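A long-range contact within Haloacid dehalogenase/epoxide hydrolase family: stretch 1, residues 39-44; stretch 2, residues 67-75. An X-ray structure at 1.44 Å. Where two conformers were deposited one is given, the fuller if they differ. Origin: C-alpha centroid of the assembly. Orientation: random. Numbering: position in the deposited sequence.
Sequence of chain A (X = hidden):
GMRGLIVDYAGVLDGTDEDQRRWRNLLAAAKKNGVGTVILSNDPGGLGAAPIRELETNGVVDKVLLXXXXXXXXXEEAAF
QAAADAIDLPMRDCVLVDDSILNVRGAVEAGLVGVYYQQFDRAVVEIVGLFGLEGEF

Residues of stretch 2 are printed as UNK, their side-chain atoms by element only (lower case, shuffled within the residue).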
ATOM      1  N   ILE A  39       1.995  -2.743   3.447  1.00 18.22           N
ATOM      2  CA  ILE A  39       1.115  -3.607   2.681  1.00 17.63           C
ATOM      3  C   ILE A  39      -0.026  -3.936   3.620  1.00 20.11           C
ATOM      4  O   ILE A  39       0.201  -4.421   4.738  1.00 19.51           O
ATOM      5  CB  ILE A  39       1.801  -4.910   2.210  1.00 17.38           C
ATOM      6  CG1 ILE A  39       2.886  -4.590   1.178  1.00 21.19           C
ATOM      7  CG2 ILE A  39       0.767  -5.886   1.656  1.00 19.08           C
ATOM      8  CD1 ILE A  39       3.720  -5.747   0.710  1.00 20.19           C
ATOM      9  N   LEU A  40      -1.239  -3.621   3.177  1.00 18.45           N
ATOM     10  CA  LEU A  40      -2.468  -3.920   3.938  1.00 17.01           C
ATOM     11  C   LEU A  40      -3.263  -4.836   3.052  1.00 19.47           C
ATOM     12  O   LEU A  40      -3.805  -4.421   2.011  1.00 18.79           O
ATOM     13  CB  LEU A  40      -3.291  -2.695   4.303  1.00 18.49           C
ATOM     14  CG  LEU A  40      -4.584  -2.885   5.107  1.00 18.96           C
ATOM     15  CD1 LEU A  40      -4.276  -3.461   6.504  1.00 20.35           C
ATOM     16  CD2 LEU A  40      -5.336  -1.586   5.191  1.00 18.36           C
ATOM     17  N   SER A  41      -3.333  -6.102   3.454  1.00 17.27           N
ATOM     18  CA  SER A  41      -3.929  -7.111   2.617  1.00 18.43           C
ATOM     19  C   SER A  41      -5.059  -7.863   3.329  1.00 19.73           C
ATOM     20  O   SER A  41      -4.886  -8.280   4.488  1.00 20.14           O
ATOM     21  CB  SER A  41      -2.828  -8.095   2.235  1.00 21.89           C
ATOM     22  OG  SER A  41      -3.307  -9.232   1.541  1.00 28.87           O
ATOM     23  N   ASN A  42      -6.159  -8.114   2.615  1.00 18.47           N
ATOM     24  CA  ASN A  42      -7.211  -8.975   3.118  1.00 20.22           C
ATOM     25  C   ASN A  42      -6.772 -10.383   2.716  1.00 20.09           C
ATOM     26  O   ASN A  42      -6.924 -10.755   1.560  1.00 22.27           O
ATOM     27  CB  ASN A  42      -8.569  -8.657   2.500  1.00 20.77           C
ATOM     28  CG  ASN A  42      -9.267  -7.458   3.169  1.00 19.41           C
ATOM     29  OD1 ASN A  42      -8.738  -6.841   4.087  1.00 20.91           O
ATOM     30  ND2 ASN A  42     -10.481  -7.133   2.703  1.00 22.59           N
ATOM     31  N   ASP A  43      -6.249 -11.145   3.665  1.00 19.72           N
ATOM     32  CA  ASP A  43      -5.575 -12.415   3.393  1.00 21.32           C
ATOM     33  C   ASP A  43      -5.628 -13.153   4.732  1.00 21.69           C
ATOM     34  O   ASP A  43      -5.574 -12.515   5.783  1.00 19.23           O
ATOM     35  CB  ASP A  43      -4.121 -12.211   2.976  1.00 21.56           C
ATOM     36  CG  ASP A  43      -3.427 -13.528   2.593  1.00 26.11           C
ATOM     37  OD1 ASP A  43      -3.420 -13.879   1.382  1.00 28.66           O
ATOM     38  OD2 ASP A  43      -2.898 -14.252   3.454  1.00 24.91           O
ATOM     39  N   PRO A  44      -5.799 -14.474   4.700  1.00 19.80           N
ATOM     40  CA  PRO A  44      -5.845 -15.221   5.970  1.00 19.33           C
ATOM     41  C   PRO A  44      -4.570 -15.131   6.791  1.00 18.12           C
ATOM     42  O   PRO A  44      -4.580 -15.417   8.012  1.00 18.88           O
ATOM     43  CB  PRO A  44      -6.061 -16.665   5.508  1.00 19.55           C
ATOM     44  CG  PRO A  44      -6.471 -16.599   4.120  1.00 22.93           C
ATOM     45  CD  PRO A  44      -6.064 -15.331   3.529  1.00 22.80           C
ATOM     46  N   UNK A  67      -5.232  -9.086   7.209  1.00 17.66           N
ATOM     47  CA  UNK A  67      -6.511  -9.103   7.917  1.00 19.42           C
ATOM     48  C   UNK A  67      -6.703 -10.340   8.830  1.00 19.31           C
ATOM     49  O   UNK A  67      -7.237 -10.205   9.915  1.00 20.77           O
ATOM     50  c   UNK A  67      -7.641  -9.033   6.909  1.00 19.41           C
ATOM     51  o   UNK A  67      -7.636 -10.157   6.049  1.00 20.25           O
ATOM     52  N   UNK A  68      -6.281 -11.523   8.393  1.00 17.22           N
ATOM     53  CA  UNK A  68      -6.476 -12.735   9.185  1.00 17.34           C
ATOM     54  C   UNK A  68      -5.728 -12.713  10.510  1.00 17.56           C
ATOM     55  O   UNK A  68      -6.004 -13.526  11.390  1.00 19.09           O
ATOM     56  N   UNK A  69      -4.723 -11.852  10.607  1.00 18.44           N
ATOM     57  CA  UNK A  69      -3.914 -11.665  11.805  1.00 17.82           C
ATOM     58  C   UNK A  69      -4.402 -10.459  12.606  1.00 20.30           C
ATOM     59  O   UNK A  69      -4.286 -10.440  13.814  1.00 22.19           O
ATOM     60  c   UNK A  69      -0.464 -12.555  10.163  1.00 21.55           C
ATOM     61  c   UNK A  69      -1.866 -12.736  10.703  1.00 22.36           C
ATOM     62  o   UNK A  69       0.007 -13.498   9.483  1.00 19.36           O
ATOM     63  c   UNK A  69      -2.433 -11.519  11.415  1.00 19.26           C
ATOM     64  o   UNK A  69       0.185 -11.492  10.410  1.00 22.96           O
ATOM     65  N   UNK A  70      -4.944  -9.455  11.919  1.00 22.34           N
ATOM     66  CA  UNK A  70      -5.443  -8.253  12.565  1.00 22.79           C
ATOM     67  C   UNK A  70      -6.776  -8.448  13.236  1.00 21.84           C
ATOM     68  O   UNK A  70      -7.066  -7.814  14.228  1.00 24.76           O
ATOM     69  c   UNK A  70      -5.624  -7.139  11.566  1.00 22.83           C
ATOM     70  c   UNK A  70      -4.418  -6.481  10.929  1.00 26.42           C
ATOM     71  c   UNK A  70      -4.916  -5.459   9.885  1.00 27.74           C
ATOM     72  c   UNK A  70      -3.554  -5.803  12.011  1.00 31.52           C
ATOM     73  N   UNK A  71      -7.608  -9.298  12.695  1.00 22.04           N
ATOM     74  CA  UNK A  71      -8.987  -9.364  13.166  1.00 23.84           C
ATOM     75  C   UNK A  71      -9.926  -8.324  12.571  1.00 25.67           C
ATOM     76  O   UNK A  71     -11.094  -8.275  12.951  1.00 25.49           O
ATOM     77  N   UNK A  72      -9.438  -7.508  11.637  1.00 24.28           N
ATOM     78  CA  UNK A  72     -10.277  -6.521  10.916  1.00 22.61           C
ATOM     79  C   UNK A  72      -9.860  -6.560   9.467  1.00 22.59           C
ATOM     80  O   UNK A  72      -8.745  -6.988   9.163  1.00 21.01           O
ATOM     81  c   UNK A  72     -10.681  -5.004  12.878  1.00 28.69           C
ATOM     82  c   UNK A  72     -10.109  -5.087  11.477  1.00 21.42           C
ATOM     83  c   UNK A  72      -8.642  -4.638  11.453  1.00 22.03           C
ATOM     84  N   UNK A  73     -10.743  -6.144   8.561  1.00 24.50           N
ATOM     85  CA  UNK A  73     -10.443  -6.190   7.157  1.00 24.22           C
ATOM     86  C   UNK A  73     -10.865  -4.899   6.447  1.00 22.72           C
ATOM     87  O   UNK A  73     -11.753  -4.190   6.889  1.00 21.70           O
ATOM     88  o   UNK A  73     -12.383  -9.733   5.820  1.00 37.64           O
ATOM     89  c   UNK A  73     -12.587  -7.437   6.582  1.00 29.69           C
ATOM     90  o   UNK A  73     -14.393  -8.929   6.113  1.00 55.73           O
ATOM     91  c   UNK A  73     -11.102  -7.387   6.481  1.00 24.93           C
ATOM     92  c   UNK A  73     -13.153  -8.798   6.133  1.00 32.75           C
ATOM     93  N   UNK A  74     -10.225  -4.616   5.329  1.00 20.68           N
ATOM     94  CA  UNK A  74     -10.674  -3.532   4.473  1.00 20.13           C
ATOM     95  C   UNK A  74     -12.057  -3.944   4.012  1.00 20.62           C
ATOM     96  O   UNK A  74     -12.265  -5.115   3.728  1.00 21.00           O
ATOM     97  c   UNK A  74      -8.288  -3.077   3.644  1.00 18.18           C
ATOM     98  c   UNK A  74      -9.739  -3.400   3.269  1.00 21.18           C
ATOM     99  n   UNK A  74      -6.286  -4.358   0.588  1.00 20.87           N
ATOM    100  c   UNK A  74      -7.385  -3.030   2.420  1.00 20.12           C
ATOM    101  c   UNK A  74      -7.144  -4.381   1.751  1.00 19.30           C
ATOM    102  N   UNK A  75     -12.974  -2.989   3.836  1.00 20.28           N
ATOM    103  CA  UNK A  75     -12.832  -1.529   3.959  1.00 21.47           C
ATOM    104  C   UNK A  75     -13.052  -0.892   5.338  0.60 23.51           C
ATOM    105  O   UNK A  75     -13.161   0.327   5.431  0.60 25.71           O
ATOM    106  c   UNK A  75     -14.955  -2.009   3.054  1.00 23.17           C
ATOM    107  c   UNK A  75     -14.271  -3.340   3.237  1.00 23.25           C
ATOM    108  c   UNK A  75     -13.852  -1.012   2.928  1.00 22.47           C
TER
HETATM  109  O   HOH W   1      -6.750  -7.152  -0.069  1.00 27.86           O

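Position 67 has two side-chain atoms, one carbon and then one oxygen. The backbone N donates a hydrogen bond to S41 O at 2.9 Å, nearly straight. The side-chain oxygen accepts one from D43 N at 2.9 Å. One carbon ending in a single oxygen, with no further branch, is serine: S67. Its CA-to-CB bond points toward stretch 1.

Position 68 has no side-chain atoms. Its backbone N donates to D43 O at 2.9 Å, and its CA makes a CA-H...O contact with P44 O at 3.5 Å. An ideal CB here would lie 2.1 Å from P44 O, a clash. The residue is glycine, G68, and the close approach of P44 depends on the bare CA.

Position 69 has three carbons in a row, the third carrying two oxygens. Its CA-to-CB bond points sideways. A carboxylate on the third carbon is glutamate: E69. E69 CG comes no nearer than 4.7 Å, to P44 O. Its part in the contact is slight.

Position 70 has four carbons, forked at the second. One branch tip comes 4.0 Å from L40 CD1. That fork is leucine, L70, and the tip is its CD1. The two leucines form a small apolar contact.

Position 71 has no side-chain atoms and touches nothing on stretch 1. It is the first residue to leave helical angles, with a phi of 83°. Its N donates to S67 O at 2.9 Å. At these angles a CB would be jammed against the carbonyl O of the residue before. This is glycine, G71, required by the turn rather than by the contact.

Position 72 has one carbon carrying two more. Branching at CB with three carbons in all is valine: V72. It makes no contact with stretch 1.

Position 73 has three carbons, the third carrying two oxygens. Its CB lies 3.4 Å from N42 OD1. This is a second glutamate, E73, and its CA-to-CB bond points sideways.

Position 74 has four carbons in a row ending in nitrogen. The nitrogen lies 2.9 Å from L40 O, to which it donates a hydrogen bond. An unbranched chain of this length with a terminal nitrogen is lysine: K74. Its CG packs 3.7 Å from L40 CD2. NZ also donates to water 1 at 2.9 Å, and that water accepts from N42 N at 2.9 Å.

Position 75 has three carbons closing a ring onto the backbone N. That ring is proline, P75, and the peptide bond before it is cis.

The contact has two anchor points. At the start of the helix, S67 and G68 hydrogen-bond to the backbone of S41 and D43. After the helix, the amide of N42 pairs with the backbone of K74: OD1 accepts from K74 N at 3.0 Å, and ND2 donates to K74 O at 2.9 Å. The lysine side chain then reaches L40 O, within the strand, with NZ also hydrogen-bonded elsewhere in the structure.

Stretch 2, residues 67-75: SGELGVEKP
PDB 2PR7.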